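Local coordinates for protein probable glutamine synthetase (Pseudomonas aeruginosa, PDB 4HPP) that is a probable member of the glutamine synthetase family, with the N-terminal and catalytic domains of that family, and binds magnesium and glutamic acid in its catalytic domain, at residues Q5-V13 against R24-Q34; P248-L259 against P324-E332. All blocks are in the same frame, centred on the assembly; numbering follows the deposited sequence.

Contact 1: Q5-V13 against R24-Q34; sequences QPVRLVSFV and RSLPLATLEEQ
V10 and L26 bond to each other twice through their backbones: V10 N to L26 O at 2.8 Å and L26 N to V10 O at 2.9 Å. They form a hydrogen-bonded pair in the antiparallel beta hairpin of strands 9-15 and 21-27, part of the N-terminal domain. F12 N gives a further bond to R24 O, 3.0 Å. Beyond the last bridge, L28 N reaches R8 O at 2.8 Å, which ties the residues that lead into helix 31-35 to the first segment. S11 and S25 form a non-hydrogen-bonded pair, with S11 OG 3.3 Å from S25 CB. The hydroxyl of S25 turns to Q153 and F177 of the second subunit, so this strand, outermost in the sheet within its own chain, lies at the subunit interface. R8 is extended; its aliphatic CD lies against the methyls of L28, while its guanidinium pairs with E79 and D90.

The face opposite S11 and S25 carries V10, F12 and L26, with R24 at its end; its packing is mostly apolar. L31 reaches it from the helix. V10 sends its two methyls to different partners: CG1, anti to the backbone N (chi1 174°), meets L31 CD1, and CG2 meets L28 CD1. The F12 ring takes L31 CD1 and Q34 CB at its edge. Over one face of that ring sits L26 CD2, 4.0 Å from the centroid, in a CH-pi contact displaced toward the rim.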
# COMPACT_ATOMS: atom_id res chain seq x y z
N GLN A 5 -2.15 8.63 -27.12
CA GLN A 5 -3.19 7.64 -26.94
C GLN A 5 -2.79 6.28 -27.55
O GLN A 5 -2.11 6.21 -28.59
CB GLN A 5 -4.46 8.08 -27.67
CG GLN A 5 -4.97 9.49 -27.37
CD GLN A 5 -5.42 9.63 -25.93
OE1 GLN A 5 -5.03 10.58 -25.25
NE2 GLN A 5 -6.23 8.68 -25.44
N PRO A 6 -3.19 5.18 -26.88
CA PRO A 6 -3.23 3.81 -27.42
C PRO A 6 -4.11 3.75 -28.65
O PRO A 6 -5.09 4.50 -28.76
CB PRO A 6 -3.87 3.01 -26.30
CG PRO A 6 -4.04 3.93 -25.14
CD PRO A 6 -3.31 5.19 -25.41
N VAL A 7 -3.77 2.92 -29.61
CA VAL A 7 -4.59 2.88 -30.82
C VAL A 7 -5.91 2.18 -30.50
O VAL A 7 -5.95 1.28 -29.68
CB VAL A 7 -3.76 2.31 -32.05
CG1 VAL A 7 -4.61 1.81 -33.19
CG2 VAL A 7 -2.83 3.39 -32.63
N ARG A 8 -7.01 2.64 -31.07
CA ARG A 8 -8.26 1.94 -30.90
C ARG A 8 -8.25 0.84 -31.94
O ARG A 8 -8.08 1.12 -33.14
CB ARG A 8 -9.44 2.89 -31.12
CG ARG A 8 -10.80 2.17 -31.21
CD ARG A 8 -11.86 3.22 -31.41
NE ARG A 8 -13.24 2.75 -31.34
CZ ARG A 8 -14.14 3.19 -30.45
NH1 ARG A 8 -13.78 4.07 -29.52
NH2 ARG A 8 -15.40 2.75 -30.47
N LEU A 9 -8.41 -0.41 -31.46
CA LEU A 9 -8.52 -1.60 -32.32
C LEU A 9 -9.98 -2.00 -32.59
O LEU A 9 -10.84 -1.93 -31.72
CB LEU A 9 -7.70 -2.76 -31.75
CG LEU A 9 -6.25 -2.29 -31.45
CD1 LEU A 9 -5.44 -3.33 -30.64
CD2 LEU A 9 -5.42 -1.88 -32.70
N VAL A 10 -10.28 -2.39 -33.83
CA VAL A 10 -11.59 -2.89 -34.13
C VAL A 10 -11.46 -4.38 -34.37
O VAL A 10 -10.59 -4.80 -35.13
CB VAL A 10 -12.18 -2.17 -35.38
CG1 VAL A 10 -13.49 -2.83 -35.73
CG2 VAL A 10 -12.43 -0.71 -35.04
N SER A 11 -12.30 -5.19 -33.73
CA SER A 11 -12.32 -6.60 -34.05
C SER A 11 -13.40 -7.02 -35.05
O SER A 11 -14.49 -6.50 -35.03
CB SER A 11 -12.45 -7.43 -32.78
OG SER A 11 -11.19 -7.67 -32.16
N PHE A 12 -13.07 -7.95 -35.94
CA PHE A 12 -14.05 -8.74 -36.68
C PHE A 12 -14.17 -10.11 -35.94
O PHE A 12 -13.17 -10.82 -35.73
CB PHE A 12 -13.61 -9.01 -38.14
CG PHE A 12 -13.35 -7.78 -38.96
CD1 PHE A 12 -13.93 -6.53 -38.64
CD2 PHE A 12 -12.54 -7.85 -40.10
CE1 PHE A 12 -13.69 -5.40 -39.42
CE2 PHE A 12 -12.29 -6.69 -40.90
CZ PHE A 12 -12.86 -5.48 -40.54
N VAL A 13 -15.41 -10.46 -35.57
CA VAL A 13 -15.70 -11.69 -34.87
C VAL A 13 -16.62 -12.66 -35.58
O VAL A 13 -17.43 -12.28 -36.44
CB VAL A 13 -16.27 -11.41 -33.48
CG1 VAL A 13 -15.31 -10.54 -32.70
CG2 VAL A 13 -17.62 -10.74 -33.55
N ARG A 24 -10.13 -11.07 -35.04
CA ARG A 24 -8.85 -10.46 -35.30
C ARG A 24 -9.09 -8.99 -35.33
O ARG A 24 -10.18 -8.57 -35.67
CB ARG A 24 -8.39 -10.81 -36.71
CG ARG A 24 -7.80 -12.19 -36.79
CD ARG A 24 -7.31 -12.50 -38.18
NE ARG A 24 -7.19 -13.93 -38.33
CZ ARG A 24 -6.68 -14.51 -39.40
NH1 ARG A 24 -6.28 -13.73 -40.39
NH2 ARG A 24 -6.60 -15.85 -39.49
N SER A 25 -8.08 -8.18 -35.03
CA SER A 25 -8.37 -6.76 -34.96
C SER A 25 -7.40 -5.92 -35.75
O SER A 25 -6.30 -6.39 -36.12
CB SER A 25 -8.45 -6.31 -33.50
OG SER A 25 -7.15 -6.16 -32.98
N LEU A 26 -7.83 -4.70 -36.04
CA LEU A 26 -7.05 -3.75 -36.87
C LEU A 26 -7.16 -2.34 -36.32
O LEU A 26 -8.06 -2.04 -35.54
CB LEU A 26 -7.56 -3.75 -38.28
CG LEU A 26 -9.08 -3.74 -38.39
CD1 LEU A 26 -9.60 -2.66 -39.35
CD2 LEU A 26 -9.49 -5.12 -38.89
N PRO A 27 -6.22 -1.46 -36.70
CA PRO A 27 -6.37 -0.08 -36.19
C PRO A 27 -7.62 0.57 -36.78
O PRO A 27 -7.94 0.32 -37.97
CB PRO A 27 -5.09 0.63 -36.67
CG PRO A 27 -4.12 -0.49 -36.92
CD PRO A 27 -4.96 -1.63 -37.44
N LEU A 28 -8.33 1.34 -35.94
CA LEU A 28 -9.53 2.08 -36.39
C LEU A 28 -9.32 2.78 -37.76
O LEU A 28 -10.14 2.63 -38.66
CB LEU A 28 -10.00 3.09 -35.33
CG LEU A 28 -11.23 3.98 -35.63
CD1 LEU A 28 -12.58 3.24 -35.41
CD2 LEU A 28 -11.12 5.30 -34.86
N ALA A 29 -8.20 3.46 -37.95
CA ALA A 29 -7.98 4.20 -39.20
C ALA A 29 -8.17 3.35 -40.41
O ALA A 29 -8.34 3.90 -41.50
CB ALA A 29 -6.60 4.84 -39.25
N THR A 30 -8.09 2.03 -40.25
CA THR A 30 -8.05 1.13 -41.41
C THR A 30 -9.42 0.52 -41.65
O THR A 30 -9.64 -0.21 -42.64
CB THR A 30 -7.02 -0.02 -41.27
OG1 THR A 30 -7.32 -0.79 -40.08
CG2 THR A 30 -5.58 0.49 -41.20
N LEU A 31 -10.35 0.81 -40.75
CA LEU A 31 -11.61 0.09 -40.77
C LEU A 31 -12.25 0.13 -42.15
O LEU A 31 -12.51 -0.93 -42.69
CB LEU A 31 -12.58 0.53 -39.65
CG LEU A 31 -13.86 -0.33 -39.75
CD1 LEU A 31 -13.57 -1.80 -39.43
CD2 LEU A 31 -14.87 0.20 -38.75
N GLU A 32 -12.45 1.33 -42.71
CA GLU A 32 -13.01 1.53 -44.08
C GLU A 32 -12.34 0.65 -45.16
O GLU A 32 -13.02 -0.03 -45.92
CB GLU A 32 -12.91 2.99 -44.53
CG GLU A 32 -13.85 3.98 -43.84
CD GLU A 32 -13.14 4.93 -42.88
OE1 GLU A 32 -12.36 4.45 -42.01
OE2 GLU A 32 -13.38 6.17 -42.98
N GLU A 33 -11.01 0.68 -45.25
CA GLU A 33 -10.35 -0.12 -46.25
C GLU A 33 -10.64 -1.58 -45.97
O GLU A 33 -10.90 -2.34 -46.89
CB GLU A 33 -8.83 0.14 -46.33
CG GLU A 33 -8.20 0.93 -45.18
CD GLU A 33 -8.59 2.42 -45.14
OE1 GLU A 33 -8.16 3.17 -46.04
OE2 GLU A 33 -9.30 2.85 -44.20
N GLN A 34 -10.68 -1.94 -44.69
CA GLN A 34 -10.78 -3.35 -44.31
C GLN A 34 -12.17 -4.00 -44.48
O GLN A 34 -12.27 -5.24 -44.73
CB GLN A 34 -10.17 -3.61 -42.92
CG GLN A 34 -8.67 -3.84 -42.95
CD GLN A 34 -8.22 -4.67 -44.15
OE1 GLN A 34 -7.40 -4.21 -44.94
NE2 GLN A 34 -8.78 -5.89 -44.31

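Contact 2: P248-L259 against P324-E332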
# COMPACT_ATOMS: atom_id res chain seq x y z
N PRO A 248 -49.29 -9.95 -34.88
CA PRO A 248 -48.83 -11.18 -34.22
C PRO A 248 -49.60 -12.36 -34.77
O PRO A 248 -50.80 -12.33 -34.82
CB PRO A 248 -49.20 -10.94 -32.76
CG PRO A 248 -50.46 -10.09 -32.85
CD PRO A 248 -50.17 -9.15 -33.99
N LEU A 249 -48.90 -13.39 -35.20
CA LEU A 249 -49.52 -14.50 -35.92
C LEU A 249 -49.47 -15.77 -35.07
O LEU A 249 -49.98 -16.82 -35.47
CB LEU A 249 -48.82 -14.74 -37.27
CG LEU A 249 -48.87 -13.70 -38.41
CD1 LEU A 249 -47.71 -13.92 -39.39
CD2 LEU A 249 -50.19 -13.72 -39.18
N LEU A 250 -48.86 -15.66 -33.90
CA LEU A 250 -48.85 -16.77 -32.97
C LEU A 250 -50.15 -16.76 -32.19
O LEU A 250 -50.56 -17.80 -31.65
CB LEU A 250 -47.70 -16.62 -31.99
CG LEU A 250 -46.39 -17.33 -32.33
CD1 LEU A 250 -45.54 -17.48 -31.08
CD2 LEU A 250 -46.64 -18.71 -32.95
N TYR A 251 -50.78 -15.59 -32.09
CA TYR A 251 -51.81 -15.40 -31.06
C TYR A 251 -53.23 -15.06 -31.54
O TYR A 251 -53.43 -14.20 -32.40
CB TYR A 251 -51.29 -14.43 -30.01
CG TYR A 251 -52.29 -13.52 -29.34
CD1 TYR A 251 -52.72 -12.34 -29.96
CD2 TYR A 251 -52.75 -13.80 -28.04
CE1 TYR A 251 -53.62 -11.49 -29.32
CE2 TYR A 251 -53.64 -12.96 -27.40
CZ TYR A 251 -54.07 -11.80 -28.05
OH TYR A 251 -54.95 -10.96 -27.42
N GLU A 252 -54.19 -15.76 -30.94
CA GLU A 252 -55.61 -15.67 -31.26
C GLU A 252 -56.49 -15.88 -30.04
O GLU A 252 -56.74 -17.03 -29.65
CB GLU A 252 -55.97 -16.76 -32.24
CG GLU A 252 -56.22 -16.31 -33.66
CD GLU A 252 -57.06 -17.34 -34.37
OE1 GLU A 252 -56.49 -18.26 -35.02
OE2 GLU A 252 -58.29 -17.28 -34.21
N PRO A 253 -57.00 -14.77 -29.44
CA PRO A 253 -57.85 -14.90 -28.24
C PRO A 253 -58.90 -15.97 -28.47
O PRO A 253 -59.25 -16.25 -29.62
CB PRO A 253 -58.53 -13.53 -28.13
CG PRO A 253 -57.65 -12.59 -28.88
CD PRO A 253 -56.97 -13.38 -29.96
N GLY A 254 -59.39 -16.60 -27.40
CA GLY A 254 -60.59 -17.43 -27.53
C GLY A 254 -60.37 -18.80 -28.15
O GLY A 254 -61.05 -19.75 -27.76
N ARG A 255 -59.45 -18.90 -29.11
CA ARG A 255 -58.78 -20.19 -29.35
C ARG A 255 -57.95 -20.49 -28.08
O ARG A 255 -57.37 -19.57 -27.49
CB ARG A 255 -57.93 -20.17 -30.64
CG ARG A 255 -57.98 -21.49 -31.42
CD ARG A 255 -56.98 -21.57 -32.56
NE ARG A 255 -56.42 -22.92 -32.72
CZ ARG A 255 -56.46 -23.66 -33.85
NH1 ARG A 255 -57.06 -23.21 -34.96
NH2 ARG A 255 -55.91 -24.87 -33.88
N PRO A 256 -57.94 -21.75 -27.61
CA PRO A 256 -57.47 -21.90 -26.24
C PRO A 256 -55.96 -21.57 -26.12
O PRO A 256 -55.24 -21.63 -27.14
CB PRO A 256 -57.77 -23.36 -25.94
CG PRO A 256 -57.74 -24.06 -27.25
CD PRO A 256 -58.02 -23.05 -28.31
N ASN A 257 -55.48 -21.22 -24.92
CA ASN A 257 -54.12 -20.68 -24.74
C ASN A 257 -53.92 -19.32 -25.42
O ASN A 257 -53.04 -18.56 -25.02
CB ASN A 257 -53.04 -21.64 -25.24
CG ASN A 257 -52.99 -22.95 -24.48
OD1 ASN A 257 -53.46 -23.05 -23.33
ND2 ASN A 257 -52.42 -23.97 -25.12
N ASP A 258 -54.77 -19.01 -26.41
CA ASP A 258 -54.68 -17.81 -27.28
C ASP A 258 -53.70 -18.09 -28.42
O ASP A 258 -53.18 -17.17 -29.05
CB ASP A 258 -54.32 -16.52 -26.51
CG ASP A 258 -55.31 -16.20 -25.40
OD1 ASP A 258 -56.54 -16.36 -25.59
OD2 ASP A 258 -54.84 -15.77 -24.33
N LEU A 259 -53.49 -19.39 -28.66
CA LEU A 259 -52.59 -19.90 -29.69
C LEU A 259 -53.31 -20.02 -31.04
O LEU A 259 -54.42 -20.53 -31.09
CB LEU A 259 -52.05 -21.28 -29.26
CG LEU A 259 -50.81 -21.83 -29.95
CD1 LEU A 259 -49.79 -20.74 -30.27
CD2 LEU A 259 -50.15 -22.91 -29.10
N PRO A 324 -50.25 -2.99 -24.51
CA PRO A 324 -51.27 -3.84 -25.21
C PRO A 324 -50.93 -5.36 -25.38
O PRO A 324 -49.77 -5.78 -25.28
CB PRO A 324 -51.46 -3.14 -26.57
CG PRO A 324 -50.24 -2.33 -26.78
CD PRO A 324 -49.72 -1.94 -25.42
N LEU A 325 -51.97 -6.15 -25.65
CA LEU A 325 -51.92 -7.62 -25.55
C LEU A 325 -51.63 -8.31 -26.91
O LEU A 325 -52.20 -7.95 -27.94
CB LEU A 325 -53.24 -8.17 -24.93
CG LEU A 325 -53.71 -7.92 -23.47
CD1 LEU A 325 -54.27 -6.52 -23.24
CD2 LEU A 325 -54.75 -8.95 -23.04
N GLY A 326 -50.75 -9.31 -26.91
CA GLY A 326 -50.52 -10.06 -28.14
C GLY A 326 -49.22 -9.76 -28.82
O GLY A 326 -48.52 -10.67 -29.24
N LYS A 327 -48.89 -8.48 -28.95
CA LYS A 327 -47.52 -8.06 -29.30
C LYS A 327 -46.52 -8.68 -28.30
O LYS A 327 -45.38 -8.99 -28.66
CB LYS A 327 -47.37 -6.52 -29.33
CG LYS A 327 -47.75 -5.82 -30.65
CD LYS A 327 -46.99 -6.34 -31.89
CE LYS A 327 -46.37 -5.23 -32.75
NZ LYS A 327 -47.32 -4.34 -33.48
N GLN A 328 -46.96 -8.88 -27.06
CA GLN A 328 -46.10 -9.40 -26.00
C GLN A 328 -46.28 -10.92 -25.84
O GLN A 328 -45.62 -11.55 -25.01
CB GLN A 328 -46.36 -8.67 -24.67
CG GLN A 328 -47.83 -8.39 -24.42
CD GLN A 328 -48.23 -8.36 -22.96
OE1 GLN A 328 -47.92 -9.30 -22.22
NE2 GLN A 328 -48.96 -7.32 -22.56
N TYR A 329 -47.17 -11.49 -26.64
CA TYR A 329 -47.41 -12.93 -26.63
C TYR A 329 -46.30 -13.65 -27.39
O TYR A 329 -45.95 -13.30 -28.54
CB TYR A 329 -48.74 -13.23 -27.28
CG TYR A 329 -49.13 -14.68 -27.19
CD1 TYR A 329 -49.98 -15.14 -26.16
CD2 TYR A 329 -48.69 -15.59 -28.17
CE1 TYR A 329 -50.37 -16.47 -26.10
CE2 TYR A 329 -49.07 -16.92 -28.12
CZ TYR A 329 -49.90 -17.35 -27.09
OH TYR A 329 -50.24 -18.67 -27.08
N ASN A 330 -45.75 -14.65 -26.73
CA ASN A 330 -44.65 -15.35 -27.30
C ASN A 330 -44.54 -16.74 -26.71
O ASN A 330 -45.30 -17.09 -25.79
CB ASN A 330 -43.34 -14.52 -27.14
CG ASN A 330 -42.79 -14.54 -25.72
OD1 ASN A 330 -42.26 -15.56 -25.24
ND2 ASN A 330 -42.89 -13.40 -25.06
N LEU A 331 -43.59 -17.50 -27.25
CA LEU A 331 -43.25 -18.81 -26.75
C LEU A 331 -41.77 -18.92 -26.38
O LEU A 331 -40.84 -18.63 -27.16
CB LEU A 331 -43.62 -19.88 -27.79
CG LEU A 331 -45.13 -20.11 -28.04
CD1 LEU A 331 -45.44 -20.19 -29.52
CD2 LEU A 331 -45.51 -21.40 -27.36
N GLU A 332 -41.57 -19.42 -25.18
CA GLU A 332 -40.30 -19.57 -24.57
C GLU A 332 -39.82 -21.05 -24.57
O GLU A 332 -40.44 -21.92 -23.92
CB GLU A 332 -40.43 -19.05 -23.15
CG GLU A 332 -39.50 -19.69 -22.16
CD GLU A 332 -39.28 -18.82 -20.95
OE1 GLU A 332 -38.61 -17.76 -21.06
OE2 GLU A 332 -39.75 -19.21 -19.87
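Y251 and Y329 carry this contact, which joins the loop between strand 235-243 and helix 261-281 to the turn that leads into strand 330-336 of the catalytic domain. Y329 has its CG anti to the backbone N (chi1 -174°), and this carries the ring across to the 248-259 loop. Y251 CB lies over one face of the Y329 ring, 3.7 Å from its centroid, as a CH-pi contact. The two rings meet obliquely, with centroids 5.2 Å apart and planes at 43°.

The Y251 ring is held between two aliphatic groups. P253 CD covers one face. G326 CA covers the opposite face, 3.8 Å from the ring centroid. G326 has a positive phi (106°) and no side chain, and the Y251 ring packs directly on its alpha carbon. P248 CB lies close to G326 O, 3.6 Å away.

The far end of Y329 reaches the return of the loop. Its OH makes a weak hydrogen bond to N257 O, 3.5 Å long, with N257 O near the ring plane. D258 CB approaches CE1, and L259 CD1 comes to 3.8 Å from Y329 OH. L250 CB lies near CD2 and CE2 of Y329, across the ring from the CE1 atom that D258 CB approaches. The L250 and L331 side chains are too close in the model, so their contact is doubtful in detail.

Within the loop, E252 N hydrogen-bonds D258 O, joining its two arms. N330 turns away from the loop and bonds H238 through OD1. With one weak polar bond across it, the contact appears to be held mainly by aromatic and aliphatic surfaces, and the Y329 hydroxyl adds little directional grip.

How the contacts relate
Contacts 1 and 2 lie on opposite sides of the chain's centre. Their centres are about 45 Å apart, and their nearest atoms are about 25 Å apart, so they do not touch. They follow each other in sequence: contact 1 closes within the N-terminal domain before contact 2 opens in the catalytic domain. Contact 1 borders the second subunit, whereas no other chain of the assembly touches contact 2. Contact 2 lies in the domain that holds the ligands, but does not touch them. The N330 side chain is about 13 Å from the bound magnesium ion and about 13 Å from the bound glutamic acid. Strand 330-336 continues from there to R334, a residue of the glutamic acid pocket.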